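Local structure of putative bacterial transcription regulation protein (Staphylococcus aureus, 3LUR) at residues Thr13-Lys18 against Ala85-Ile90; Gly33-Cys38 against Tyr72-Thr77; Leu59-Pro64 against Pro133-Tyr138. The protein probably binds small effector molecules, as an effector-binding domain related to bacterial transcription activators. One frame throughout, in Å; residues are numbered along the deposited sequence.

Contact 1 of 3, residues Thr13-Lys18 against Ala85-Ile90; sequences TLVGIK and AKYDVI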
ATOM      1  N   THR A  13       9.152  -5.852  -8.069  1.00 13.88           N
ATOM      2  CA  THR A  13       9.757  -6.498  -6.933  1.00 13.61           C
ATOM      3  C   THR A  13       9.627  -5.533  -5.752  1.00 13.30           C
ATOM      4  O   THR A  13      10.103  -4.392  -5.814  1.00 12.63           O
ATOM      5  CB  THR A  13      11.220  -6.804  -7.170  1.00 13.43           C
ATOM      6  OG1 THR A  13      11.334  -7.778  -8.204  1.00 14.86           O
ATOM      7  CG2 THR A  13      11.856  -7.352  -5.912  1.00 13.83           C
ATOM      8  N   LEU A  14       8.960  -5.985  -4.694  1.00 12.70           N
ATOM      9  CA  LEU A  14       8.770  -5.147  -3.499  1.00 12.59           C
ATOM     10  C   LEU A  14       9.625  -5.687  -2.360  1.00 12.06           C
ATOM     11  O   LEU A  14       9.675  -6.897  -2.130  1.00 12.74           O
ATOM     12  CB  LEU A  14       7.308  -5.128  -3.107  1.00 12.88           C
ATOM     13  CG  LEU A  14       6.348  -4.599  -4.152  1.00 13.97           C
ATOM     14  CD1 LEU A  14       4.946  -4.497  -3.569  1.00 14.72           C
ATOM     15  CD2 LEU A  14       6.776  -3.218  -4.657  1.00 15.51           C
ATOM     16  N   VAL A  15      10.371  -4.791  -1.719  1.00 11.09           N
ATOM     17  CA  VAL A  15      11.290  -5.128  -0.661  1.00  9.65           C
ATOM     18  C   VAL A  15      10.759  -4.437   0.589  1.00  9.28           C
ATOM     19  O   VAL A  15      10.519  -3.225   0.592  1.00  7.97           O
ATOM     20  CB  VAL A  15      12.718  -4.584  -0.934  1.00 10.42           C
ATOM     21  CG1 VAL A  15      13.689  -5.033   0.149  1.00  8.99           C
ATOM     22  CG2 VAL A  15      13.259  -5.030  -2.336  1.00  8.75           C
ATOM     23  N   GLY A  16      10.587  -5.185   1.650  1.00  9.32           N
ATOM     24  CA  GLY A  16      10.063  -4.590   2.859  1.00  9.57           C
ATOM     25  C   GLY A  16       9.821  -5.548   3.994  1.00  9.27           C
ATOM     26  O   GLY A  16      10.434  -6.628   4.069  1.00  9.75           O
ATOM     27  N   ILE A  17       8.912  -5.144   4.879  1.00  9.22           N
ATOM     28  CA  ILE A  17       8.592  -5.893   6.077  1.00  9.23           C
ATOM     29  C   ILE A  17       7.094  -6.041   6.177  1.00  9.68           C
ATOM     30  O   ILE A  17       6.359  -5.071   5.997  1.00  9.05           O
ATOM     31  CB  ILE A  17       9.119  -5.180   7.355  1.00  9.64           C
ATOM     32  CG1 ILE A  17      10.635  -5.000   7.292  1.00 12.05           C
ATOM     33  CG2 ILE A  17       8.788  -5.999   8.581  1.00  9.12           C
ATOM     34  CD1 ILE A  17      11.401  -6.358   7.309  1.00 12.73           C
ATOM     35  N   LYS A  18       6.659  -7.247   6.531  1.00  9.68           N
ATOM     36  CA  LYS A  18       5.245  -7.552   6.592  0.50 10.32           C
ATOM     37  C   LYS A  18       4.809  -7.886   8.014  1.00  9.89           C
ATOM     38  O   LYS A  18       5.535  -8.511   8.758  1.00 10.28           O
ATOM     39  CB  LYS A  18       4.925  -8.737   5.660  0.50 10.86           C
ATOM     40  CG  LYS A  18       3.439  -9.038   5.526  0.50 11.40           C
ATOM     41  CD  LYS A  18       3.144 -10.159   4.515  0.50 12.17           C
ATOM     42  CE  LYS A  18       3.186 -11.548   5.114  0.50 13.25           C
ATOM     43  NZ  LYS A  18       2.469 -12.519   4.217  0.50 13.43           N
ATOM     44  N   ALA A  85      17.239 -10.360   0.480  1.00 24.44           N
ATOM     45  CA  ALA A  85      16.794 -11.513   1.305  1.00 23.51           C
ATOM     46  C   ALA A  85      16.556 -11.236   2.823  1.00 22.23           C
ATOM     47  O   ALA A  85      15.751 -11.910   3.437  1.00 22.24           O
ATOM     48  CB  ALA A  85      17.774 -12.695   1.123  1.00 23.65           C
ATOM     49  N   LYS A  86      17.292 -10.294   3.422  1.00 21.08           N
ATOM     50  CA  LYS A  86      17.070  -9.880   4.865  1.00 19.69           C
ATOM     51  C   LYS A  86      15.585  -9.410   5.097  1.00 18.52           C
ATOM     52  O   LYS A  86      14.894  -9.803   6.058  1.00 18.88           O
ATOM     53  CB  LYS A  86      18.034  -8.775   5.236  1.00 19.09           C
ATOM     54  CG  LYS A  86      17.904  -7.552   4.356  1.00 18.04           C
ATOM     55  N   TYR A  87      15.099  -8.619   4.161  1.00 16.89           N
ATOM     56  CA  TYR A  87      13.724  -8.209   4.128  1.00 15.85           C
ATOM     57  C   TYR A  87      12.929  -9.250   3.390  1.00 15.73           C
ATOM     58  O   TYR A  87      13.488 -10.192   2.865  1.00 14.75           O
ATOM     59  CB  TYR A  87      13.604  -6.906   3.346  1.00 15.30           C
ATOM     60  CG  TYR A  87      14.212  -5.750   4.047  1.00 15.13           C
ATOM     61  CD1 TYR A  87      13.525  -5.129   5.076  1.00 16.75           C
ATOM     62  CD2 TYR A  87      15.451  -5.248   3.680  1.00 16.89           C
ATOM     63  CE1 TYR A  87      14.047  -4.076   5.742  1.00 17.95           C
ATOM     64  CE2 TYR A  87      15.992  -4.178   4.345  1.00 16.80           C
ATOM     65  CZ  TYR A  87      15.275  -3.598   5.385  1.00 18.50           C
ATOM     66  OH  TYR A  87      15.745  -2.522   6.077  1.00 19.74           O
ATOM     67  N   ASP A  88      11.615  -9.076   3.379  1.00 15.59           N
ATOM     68  CA  ASP A  88      10.753  -9.863   2.501  1.00 16.88           C
ATOM     69  C   ASP A  88      10.975  -9.266   1.138  1.00 17.18           C
ATOM     70  O   ASP A  88      11.104  -8.046   1.022  1.00 17.23           O
ATOM     71  CB  ASP A  88       9.287  -9.759   2.886  1.00 16.45           C
ATOM     72  CG  ASP A  88       8.851 -10.840   3.843  1.00 18.33           C
ATOM     73  OD1 ASP A  88       9.717 -11.509   4.448  1.00 18.35           O
ATOM     74  OD2 ASP A  88       7.608 -11.043   3.976  1.00 20.44           O
ATOM     75  N   VAL A  89      11.104 -10.117   0.120  1.00 17.97           N
ATOM     76  CA  VAL A  89      11.348  -9.651  -1.254  1.00 18.36           C
ATOM     77  C   VAL A  89      10.386 -10.391  -2.131  1.00 18.61           C
ATOM     78  O   VAL A  89      10.615 -11.559  -2.424  1.00 19.33           O
ATOM     79  CB  VAL A  89      12.778  -9.928  -1.713  1.00 18.82           C
ATOM     80  CG1 VAL A  89      12.970  -9.494  -3.176  1.00 19.38           C
ATOM     81  CG2 VAL A  89      13.754  -9.212  -0.826  1.00 18.36           C
ATOM     82  N   ILE A  90       9.275  -9.744  -2.502  1.00 18.35           N
ATOM     83  CA  ILE A  90       8.224 -10.425  -3.277  1.00 18.50           C
ATOM     84  C   ILE A  90       7.882  -9.765  -4.603  1.00 17.63           C
ATOM     85  O   ILE A  90       8.308  -8.653  -4.877  1.00 17.98           O
ATOM     86  CB  ILE A  90       6.934 -10.562  -2.448  1.00 18.56           C
ATOM     87  CG1 ILE A  90       6.238  -9.216  -2.306  1.00 20.23           C
ATOM     88  CG2 ILE A  90       7.297 -11.225  -1.069  1.00 19.08           C
ATOM     89  CD1 ILE A  90       4.856  -9.290  -1.794  1.00 21.30           C
TER
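Leu14 and Gly16 of strand 13-18 meet Ile90 and Asp88 as two antiparallel hydrogen-bonded pairs, and in each pair both amides are used. Leu14 N donates to Ile90 O over 2.8 Å, nearly straight at 166°, and Leu14 O takes the return bond from Ile90 N at 2.9 Å. Gly16 repeats the exchange, its N giving to Asp88 O at 3.0 Å. Its O accepts from Asp88 N at 2.8 Å, with the most bent N-H of the four, 145°. Val15 and Val89 make the non-hydrogen-bonded pair between them; the backbones of Thr13, Val15 and Ile17 bond instead to Gly78, Val76 and Ile74 along the other edge of the strand.

Tyr87 makes the closest side-chain approaches, to Gly16 O and Ile17 CD1. Its CB lies 3.3 Å from Gly16 O, which sits at the edge of the ring, and Ile17 CD1 approaches that edge at Tyr87 CD1, 3.3 Å away. Val15 crosses Tyr87 at about a right angle; with CG1 anti to the backbone N (chi1 -176°), this methyl comes to 3.7 Å from Tyr87 CB. The phenol OH is hydrogen-bonded to Asp46, and Lys18 NZ forms a salt bridge with Glu65.

Across these residues the seam, where strands 5-21 and 88-103 close the barrel, is held by four main-chain bonds, with apolar contacts of Tyr87, Val15 and Ile17 beside them and the polar tips of Lys18 and Tyr87 spent on other parts of the fold.

Contact 2 of 3, residues Gly33-Cys38 against Tyr72-Thr77; sequences GFWQRC and YMIAVT. With EDO (1,2-ethanediol), chain F.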
ATOM      1  N   GLY A  33       1.185   2.232  14.281  1.00 13.07           N
ATOM      2  CA  GLY A  33       2.234   1.795  15.164  1.00 12.56           C
ATOM      3  C   GLY A  33       3.341   1.062  14.420  1.00 12.04           C
ATOM      4  O   GLY A  33       4.508   1.172  14.778  1.00 12.48           O
ATOM      5  N   PHE A  34       2.961   0.291  13.405  1.00 10.57           N
ATOM      6  CA  PHE A  34       3.925  -0.433  12.599  1.00  9.96           C
ATOM      7  C   PHE A  34       4.816   0.556  11.858  1.00  9.78           C
ATOM      8  O   PHE A  34       6.046   0.391  11.844  1.00  9.14           O
ATOM      9  CB  PHE A  34       3.167  -1.391  11.669  1.00  9.34           C
ATOM     10  CG  PHE A  34       4.027  -2.162  10.717  1.00  8.89           C
ATOM     11  CD1 PHE A  34       5.314  -2.529  11.036  1.00 10.44           C
ATOM     12  CD2 PHE A  34       3.469  -2.651   9.533  1.00  8.57           C
ATOM     13  CE1 PHE A  34       6.084  -3.273  10.135  1.00 11.09           C
ATOM     14  CE2 PHE A  34       4.208  -3.396   8.654  1.00  9.34           C
ATOM     15  CZ  PHE A  34       5.516  -3.719   8.950  1.00  9.32           C
ATOM     16  N   TRP A  35       4.214   1.602  11.261  1.00  9.46           N
ATOM     17  CA  TRP A  35       5.005   2.654  10.637  1.00 10.24           C
ATOM     18  C   TRP A  35       5.916   3.333  11.667  1.00 10.90           C
ATOM     19  O   TRP A  35       7.090   3.602  11.389  1.00 10.29           O
ATOM     20  CB  TRP A  35       4.102   3.728  10.001  1.00 10.64           C
ATOM     21  CG  TRP A  35       3.556   3.365   8.702  1.00 10.30           C
ATOM     22  CD1 TRP A  35       2.315   2.885   8.442  1.00 10.60           C
ATOM     23  CD2 TRP A  35       4.219   3.461   7.440  1.00  9.87           C
ATOM     24  NE1 TRP A  35       2.157   2.677   7.110  1.00 12.14           N
ATOM     25  CE2 TRP A  35       3.302   3.035   6.461  1.00  9.95           C
ATOM     26  CE3 TRP A  35       5.497   3.862   7.041  1.00 11.39           C
ATOM     27  CZ2 TRP A  35       3.627   2.977   5.113  1.00 11.23           C
ATOM     28  CZ3 TRP A  35       5.811   3.825   5.699  1.00 11.18           C
ATOM     29  CH2 TRP A  35       4.880   3.373   4.753  1.00 11.14           C
ATOM     30  N   GLN A  36       5.374   3.615  12.857  1.00 11.15           N
ATOM     31  CA  GLN A  36       6.161   4.274  13.908  1.00 11.95           C
ATOM     32  C   GLN A  36       7.402   3.433  14.264  1.00 11.37           C
ATOM     33  O   GLN A  36       8.528   3.956  14.364  1.00 11.54           O
ATOM     34  CB  GLN A  36       5.304   4.520  15.165  1.00 12.35           C
ATOM     35  CG  GLN A  36       6.039   5.225  16.292  1.00 15.85           C
ATOM     36  CD  GLN A  36       5.152   5.552  17.504  1.00 19.91           C
ATOM     37  OE1 GLN A  36       3.962   5.219  17.544  1.00 24.45           O
ATOM     38  NE2 GLN A  36       5.745   6.196  18.499  1.00 22.40           N
ATOM     39  N   ARG A  37       7.193   2.141  14.462  1.00 10.87           N
ATOM     40  CA  ARG A  37       8.295   1.231  14.792  1.00 11.08           C
ATOM     41  C   ARG A  37       9.336   1.174  13.661  1.00 10.88           C
ATOM     42  O   ARG A  37      10.510   1.277  13.924  1.00 10.34           O
ATOM     43  CB  ARG A  37       7.763  -0.163  15.162  1.00 10.68           C
ATOM     44  CG  ARG A  37       7.049  -0.160  16.528  1.00 11.82           C
ATOM     45  CD  ARG A  37       6.458  -1.488  16.945  1.00 13.20           C
ATOM     46  NE  ARG A  37       5.155  -1.783  16.349  1.00 12.66           N
ATOM     47  CZ  ARG A  37       4.940  -2.586  15.304  1.00 14.54           C
ATOM     48  NH1 ARG A  37       5.946  -3.190  14.670  1.00 13.65           N
ATOM     49  NH2 ARG A  37       3.691  -2.799  14.890  1.00 14.71           N
ATOM     50  N   CYS A  38       8.898   1.023  12.415  1.00 11.84           N
ATOM     51  CA  CYS A  38       9.838   1.018  11.272  1.00 12.11           C
ATOM     52  C   CYS A  38      10.651   2.301  11.217  1.00 12.86           C
ATOM     53  O   CYS A  38      11.850   2.255  10.969  1.00 12.52           O
ATOM     54  CB  CYS A  38       9.143   0.848   9.953  1.00 12.33           C
ATOM     55  SG  CYS A  38       8.417  -0.797   9.712  1.00 12.77           S
ATOM     56  N   TYR A  72      -0.050  -6.332   6.174  1.00 11.01           N
ATOM     57  CA  TYR A  72       0.322  -5.046   5.693  1.00 10.06           C
ATOM     58  C   TYR A  72       1.826  -5.078   5.538  1.00  9.82           C
ATOM     59  O   TYR A  72       2.524  -5.463   6.476  1.00  9.17           O
ATOM     60  CB  TYR A  72      -0.023  -4.009   6.709  1.00 10.40           C
ATOM     61  CG  TYR A  72       0.110  -2.604   6.275  1.00 10.21           C
ATOM     62  CD1 TYR A  72      -0.903  -2.001   5.541  1.00 12.11           C
ATOM     63  CD2 TYR A  72       1.199  -1.826   6.649  1.00 10.08           C
ATOM     64  CE1 TYR A  72      -0.837  -0.679   5.172  1.00 11.92           C
ATOM     65  CE2 TYR A  72       1.279  -0.490   6.280  1.00 11.48           C
ATOM     66  CZ  TYR A  72       0.246   0.082   5.556  1.00 10.30           C
ATOM     67  OH  TYR A  72       0.259   1.408   5.195  1.00 10.84           O
HETATM   68  N   MSE A  73       2.313  -4.709   4.374  1.00  9.90           N
HETATM   69  CA  MSE A  73       3.734  -4.676   4.150  1.00 10.18           C
HETATM   70  C   MSE A  73       4.199  -3.266   3.830  1.00 10.32           C
HETATM   71  O   MSE A  73       3.707  -2.605   2.901  1.00 10.94           O
HETATM   72  CB  MSE A  73       4.129  -5.663   3.040  1.00 10.47           C
HETATM   73  CG  MSE A  73       5.607  -5.712   2.738  1.00 10.26           C
HETATM   74 SE   MSE A  73       5.836  -6.831   1.142  0.75 13.61          SE
HETATM   75  CE  MSE A  73       7.740  -6.759   0.998  1.00 11.69           C
ATOM     76  N   ILE A  74       5.145  -2.783   4.619  1.00 10.03           N
ATOM     77  CA  ILE A  74       5.781  -1.502   4.339  1.00  9.56           C
ATOM     78  C   ILE A  74       6.910  -1.863   3.383  1.00  9.70           C
ATOM     79  O   ILE A  74       7.738  -2.717   3.701  1.00  9.64           O
ATOM     80  CB  ILE A  74       6.290  -0.869   5.626  1.00  9.53           C
ATOM     81  CG1 ILE A  74       5.078  -0.447   6.456  1.00 10.37           C
ATOM     82  CG2 ILE A  74       7.237   0.327   5.338  1.00  8.93           C
ATOM     83  CD1 ILE A  74       5.419   0.060   7.858  1.00 10.54           C
ATOM     84  N   ALA A  75       6.932  -1.243   2.214  1.00  9.05           N
ATOM     85  CA  ALA A  75       7.854  -1.673   1.193  1.00  9.13           C
ATOM     86  C   ALA A  75       8.151  -0.605   0.159  1.00  9.15           C
ATOM     87  O   ALA A  75       7.402   0.379  -0.010  1.00  9.27           O
ATOM     88  CB  ALA A  75       7.233  -2.877   0.467  1.00  9.37           C
ATOM     89  N   VAL A  76       9.228  -0.843  -0.566  1.00  9.19           N
ATOM     90  CA  VAL A  76       9.604  -0.001  -1.699  0.67  9.24           C
ATOM     91  C   VAL A  76       9.821  -0.894  -2.905  1.00  9.79           C
ATOM     92  O   VAL A  76      10.124  -2.081  -2.767  1.00 10.62           O
ATOM     93  CB  VAL A  76      10.906   0.806  -1.461  0.67  9.45           C
ATOM     94  CG1 VAL A  76      10.743   1.758  -0.288  0.67  8.04           C
ATOM     95  CG2 VAL A  76      12.130  -0.121  -1.254  0.67  8.39           C
ATOM     96  N   THR A  77       9.667  -0.320  -4.095  1.00 10.11           N
ATOM     97  CA  THR A  77       9.985  -1.046  -5.311  1.00 10.47           C
ATOM     98  C   THR A  77      11.489  -1.052  -5.410  1.00 11.25           C
ATOM     99  O   THR A  77      12.155   0.002  -5.276  1.00 11.81           O
ATOM    100  CB  THR A  77       9.412  -0.396  -6.544  1.00 10.29           C
ATOM    101  OG1 THR A  77       9.866   0.957  -6.621  1.00  9.07           O
ATOM    102  CG2 THR A  77       7.905  -0.453  -6.535  1.00 10.39           C
TER
HETATM  103  C1  EDO F 160       8.982  -2.857  12.897  1.00 24.76           C
HETATM  104  O1  EDO F 160       8.851  -3.350  14.245  1.00 23.84           O
HETATM  105  C2  EDO F 160       9.657  -3.905  12.030  1.00 26.54           C
HETATM  106  O2  EDO F 160      10.823  -4.385  12.697  1.00 28.55           O
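Ile74 projects from strand 72-77 into a cleft formed by Phe34, Trp35 and Cys38 of the helix, and its branches divide these partners between them. From CB, the CG2 methyl lies against the six-membered part of the indole, 3.8 Å from Trp35 CZ3. CG1, placed beside the backbone N, touches both aromatics, with Phe34 CE2 at 3.8 Å and Trp35 CE2 slightly farther. The chain then runs out extended (chi2 173°) to CD1, which ends over two faces at once. It stands 3.6 Å above the centre of the Phe34 ring plane and also above the five-membered ring of Trp35, a CH-pi contact in each case. Cys38 SG completes the surroundings of this methyl, 3.6 Å from Ile74 CD1.

Tyr72, two residues earlier, meets the same aromatics differently. Phe34 CD2 comes to 3.8 Å from Tyr72 CD2, near the plane of the tyrosine ring, and the edge of the Phe34 ring also faces Tyr72 O. Trp35 crosses Tyr72 at about a right angle and sends NE1-H to Tyr72 OH, 3.0 Å from NE1 and only 7° out of the indole plane. That hydroxyl is also hydrogen-bonded to Glu136, so two partners hold it; the NE1-H bond and Ile74 packed on its face together limit rotation of the indole. On the flank of the helix, Arg37 NH1 bonds to O1 of an ethanediol 2.9 Å away, and also forms a salt bridge with Glu19.

Helix 24-41 packs on strand 70-77 within the chain order strand 5-21, helix 24-41 (followed by helix 43-50), strands 58-64 and 70-77, the strand-helix-strand-strand order of the SHS2 module. The Trp35-Tyr72-Glu136 cluster borders a tetraethylene glycol that, like the ethanediol, probably comes from the crystallisation liquor and so marks a possible ligand pocket only.

Contact 3 of 3, residues Leu59-Pro64 against Pro133-Tyr138; sequences LGLCIP and PFFELY. With EDO (1,2-ethanediol), chain H.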
ATOM      1  N   LEU A  59       5.439   2.309  -0.086  1.00 12.06           N
ATOM      2  CA  LEU A  59       4.165   1.614  -0.078  1.00 11.45           C
ATOM      3  C   LEU A  59       3.753   1.048   1.253  1.00 11.01           C
ATOM      4  O   LEU A  59       4.587   0.532   2.037  1.00 10.06           O
ATOM      5  CB  LEU A  59       4.186   0.441  -1.070  1.00 11.69           C
ATOM      6  CG  LEU A  59       4.238   0.625  -2.598  1.00 12.98           C
ATOM      7  CD1 LEU A  59       5.590   1.034  -3.146  1.00 11.94           C
ATOM      8  CD2 LEU A  59       3.832  -0.711  -3.287  1.00 12.77           C
ATOM      9  N   GLY A  60       2.436   1.118   1.468  1.00 11.38           N
ATOM     10  CA  GLY A  60       1.747   0.405   2.486  1.00 11.63           C
ATOM     11  C   GLY A  60       0.910  -0.600   1.712  1.00 11.31           C
ATOM     12  O   GLY A  60      -0.167  -0.268   1.200  1.00 11.07           O
ATOM     13  N   LEU A  61       1.432  -1.805   1.578  1.00 11.97           N
ATOM     14  CA  LEU A  61       0.777  -2.845   0.776  1.00 12.32           C
ATOM     15  C   LEU A  61      -0.133  -3.701   1.634  1.00 13.21           C
ATOM     16  O   LEU A  61       0.319  -4.375   2.579  1.00 13.08           O
ATOM     17  CB  LEU A  61       1.825  -3.735   0.077  1.00 12.81           C
ATOM     18  CG  LEU A  61       1.329  -4.814  -0.901  1.00 13.38           C
ATOM     19  CD1 LEU A  61       0.910  -4.229  -2.254  1.00 12.82           C
ATOM     20  CD2 LEU A  61       2.395  -5.870  -1.103  1.00 13.09           C
ATOM     21  N   CYS A  62      -1.414  -3.726   1.263  1.00 14.17           N
ATOM     22  CA  CYS A  62      -2.403  -4.510   1.933  1.00 14.69           C
ATOM     23  C   CYS A  62      -2.537  -5.837   1.231  1.00 14.97           C
ATOM     24  O   CYS A  62      -2.797  -5.879   0.027  1.00 14.39           O
ATOM     25  CB  CYS A  62      -3.723  -3.750   1.931  1.00 15.39           C
ATOM     26  SG  CYS A  62      -3.574  -2.162   2.834  1.00 21.27           S
ATOM     27  N   ILE A  63      -2.312  -6.913   1.988  1.00 14.26           N
ATOM     28  CA  ILE A  63      -2.260  -8.255   1.458  1.00 15.21           C
ATOM     29  C   ILE A  63      -3.370  -9.075   2.115  1.00 15.84           C
ATOM     30  O   ILE A  63      -3.202  -9.600   3.215  1.00 15.36           O
ATOM     31  CB  ILE A  63      -0.857  -8.912   1.685  1.00 15.02           C
ATOM     32  CG1 ILE A  63       0.246  -8.048   1.076  1.00 14.46           C
ATOM     33  CG2 ILE A  63      -0.790 -10.361   1.067  1.00 16.50           C
ATOM     34  CD1 ILE A  63       1.671  -8.467   1.422  1.00 14.54           C
ATOM     35  N   PRO A  64      -4.533  -9.141   1.460  1.00 17.47           N
ATOM     36  CA  PRO A  64      -5.562 -10.039   2.033  1.00 18.63           C
ATOM     37  C   PRO A  64      -5.008 -11.443   2.079  1.00 20.05           C
ATOM     38  O   PRO A  64      -4.408 -11.905   1.090  1.00 21.20           O
ATOM     39  CB  PRO A  64      -6.718  -9.949   1.044  1.00 18.72           C
ATOM     40  CG  PRO A  64      -6.492  -8.669   0.269  1.00 17.94           C
ATOM     41  CD  PRO A  64      -4.987  -8.474   0.233  1.00 17.46           C
ATOM     42  N   PRO A 133      -3.224  -7.975  -4.032  1.00 12.51           N
ATOM     43  CA  PRO A 133      -2.844  -6.916  -3.101  1.00 11.88           C
ATOM     44  C   PRO A 133      -3.174  -5.519  -3.612  1.00 11.86           C
ATOM     45  O   PRO A 133      -3.209  -5.288  -4.812  1.00 10.55           O
ATOM     46  CB  PRO A 133      -1.336  -7.130  -2.938  1.00 12.28           C
ATOM     47  CG  PRO A 133      -1.123  -8.557  -3.219  1.00 13.53           C
ATOM     48  CD  PRO A 133      -2.087  -8.858  -4.341  1.00 12.74           C
ATOM     49  N   PHE A 134      -3.457  -4.603  -2.683  1.00 11.67           N
ATOM     50  CA  PHE A 134      -3.731  -3.226  -3.019  1.00 11.95           C
ATOM     51  C   PHE A 134      -2.855  -2.362  -2.113  1.00 12.14           C
ATOM     52  O   PHE A 134      -2.406  -2.828  -1.082  1.00 12.36           O
ATOM     53  CB  PHE A 134      -5.227  -2.895  -2.875  1.00 11.85           C
ATOM     54  CG  PHE A 134      -5.812  -3.200  -1.523  1.00 12.84           C
ATOM     55  CD1 PHE A 134      -6.256  -4.494  -1.207  1.00 13.42           C
ATOM     56  CD2 PHE A 134      -5.972  -2.179  -0.577  1.00 12.98           C
ATOM     57  CE1 PHE A 134      -6.835  -4.775   0.045  1.00 13.83           C
ATOM     58  CE2 PHE A 134      -6.541  -2.460   0.687  1.00 14.33           C
ATOM     59  CZ  PHE A 134      -6.961  -3.758   0.992  1.00 13.85           C
ATOM     60  N   PHE A 135      -2.584  -1.133  -2.506  1.00 11.73           N
ATOM     61  CA  PHE A 135      -1.640  -0.350  -1.715  1.00 11.88           C
ATOM     62  C   PHE A 135      -1.899   1.128  -1.608  1.00 11.83           C
ATOM     63  O   PHE A 135      -2.548   1.736  -2.456  1.00 11.79           O
ATOM     64  CB  PHE A 135      -0.188  -0.618  -2.196  1.00 11.90           C
ATOM     65  CG  PHE A 135       0.086  -0.276  -3.646  1.00 11.73           C
ATOM     66  CD1 PHE A 135      -0.096  -1.219  -4.644  1.00 11.91           C
ATOM     67  CD2 PHE A 135       0.592   0.981  -3.999  1.00 11.48           C
ATOM     68  CE1 PHE A 135       0.187  -0.924  -5.960  1.00 13.17           C
ATOM     69  CE2 PHE A 135       0.898   1.281  -5.315  1.00 14.18           C
ATOM     70  CZ  PHE A 135       0.677   0.337  -6.306  1.00 12.08           C
ATOM     71  N   GLU A 136      -1.347   1.685  -0.533  1.00 11.49           N
ATOM     72  CA  GLU A 136      -1.264   3.105  -0.307  1.00 11.56           C
ATOM     73  C   GLU A 136       0.133   3.479  -0.776  1.00 11.39           C
ATOM     74  O   GLU A 136       1.090   2.767  -0.486  1.00 10.88           O
ATOM     75  CB  GLU A 136      -1.386   3.383   1.198  1.00 11.69           C
ATOM     76  CG  GLU A 136      -2.650   2.849   1.808  1.00 13.02           C
ATOM     77  CD  GLU A 136      -2.524   2.479   3.275  1.00 16.57           C
ATOM     78  OE1 GLU A 136      -1.511   2.786   3.939  1.00 15.82           O
ATOM     79  OE2 GLU A 136      -3.465   1.867   3.767  1.00 17.54           O
ATOM     80  N   LEU A 137       0.266   4.586  -1.470  1.00 11.14           N
ATOM     81  CA  LEU A 137       1.571   5.023  -1.921  1.00 11.29           C
ATOM     82  C   LEU A 137       1.810   6.417  -1.363  1.00 11.36           C
ATOM     83  O   LEU A 137       1.026   7.372  -1.623  1.00 11.33           O
ATOM     84  CB  LEU A 137       1.662   4.992  -3.444  1.00 11.03           C
ATOM     85  CG  LEU A 137       2.999   5.414  -4.078  1.00 11.63           C
ATOM     86  CD1 LEU A 137       4.126   4.408  -3.691  1.00 13.52           C
ATOM     87  CD2 LEU A 137       2.897   5.587  -5.594  1.00 13.43           C
ATOM     88  N   TYR A 138       2.911   6.537  -0.617  1.00 11.38           N
ATOM     89  CA  TYR A 138       3.279   7.781   0.102  1.00 10.47           C
ATOM     90  C   TYR A 138       4.500   8.501  -0.471  1.00 10.88           C
ATOM     91  O   TYR A 138       5.617   8.022  -0.374  1.00 10.48           O
ATOM     92  CB  TYR A 138       3.553   7.457   1.569  1.00 11.09           C
ATOM     93  CG  TYR A 138       2.373   6.872   2.307  1.00 10.72           C
ATOM     94  CD1 TYR A 138       1.396   7.691   2.839  1.00 11.50           C
ATOM     95  CD2 TYR A 138       2.233   5.505   2.475  1.00 10.36           C
ATOM     96  CE1 TYR A 138       0.321   7.161   3.510  1.00 11.66           C
ATOM     97  CE2 TYR A 138       1.177   4.969   3.127  1.00 11.23           C
ATOM     98  CZ  TYR A 138       0.202   5.802   3.635  1.00 11.81           C
ATOM     99  OH  TYR A 138      -0.879   5.254   4.287  1.00 11.93           O
TER
HETATM  100  C1  EDO H 162       9.663   9.531   0.345  1.00 43.51           C
HETATM  101  O1  EDO H 162       8.497   8.730   0.616  1.00 42.97           O
HETATM  102  C2  EDO H 162       9.788   9.771  -1.165  1.00 43.89           C
HETATM  103  O2  EDO H 162      10.175   8.572  -1.847  1.00 44.75           O
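Gly60 with Glu136 and Cys62 with Phe134 form the hydrogen-bonded pairs of two antiparallel strands whose axes run at 167°, the Gly60 N to Glu136 O bond measuring 2.9 Å and Cys62 N to Phe134 O 2.7 Å. Around Phe134, the CB of Cys62 sits 3.3 Å above the plane of the ring, offset toward its rim, while SG lies obliquely to the same ring as a sulfur-aromatic contact. CG of Phe134 sits between the backbone N and the carbonyl carbon (chi1 55°), and Pro64 CG touches the ring edge, 3.9 Å from Phe134 CE1.

These are neighbouring strands of the six-stranded antiparallel barrel. On the surface of Leu59, Leu61, Phe135 and Leu137, Leu59 CD2 rests over a face of Phe135, 3.7 Å from Phe135 CD2, and Leu59 CD1 meets Leu137 CD1. Leu61 lies side by side with Pro133, its CD1 3.7 Å from Pro133 CB. Phe135 also stacks on Trp153 of the next strand.

The surface of Gly60, Cys62, Phe134 and Glu136 mixes the aromatic contact with a buried carboxylate, consistent with the ligand pocket of related effector-binding domains. Tyr138 OH donates to Glu136 OE1 at 2.6 Å, approaching from above the carboxylate plane; OE1 thus has two hydroxyl partners, Tyr138 and Tyr72. The absence of a side chain at Gly60 lets Glu136 OE1 lie on that side, 4.3 Å from Gly60 CA.

From the N terminus, strand 13-18 is laid down first, followed by helix 33-38 and strand 59-64. Segment 72-77 returns to the helix and closes contact 2, and 85-90 then returns to 13-18 and closes contact 1, so that contact 2 is nested within contact 1. Contact 3 closes last, when 133-138 reaches back to 59-64; its loop crosses the other two. All three reach one sheet, in which strand 70-77 lies between 5-21 and 58-64. Leu14 of contact 1 packs on Leu59 and Leu61 of contact 3. Together the three contacts tie the barrel seam, the covering helix and the pair 58-64 and 134-138 into one body.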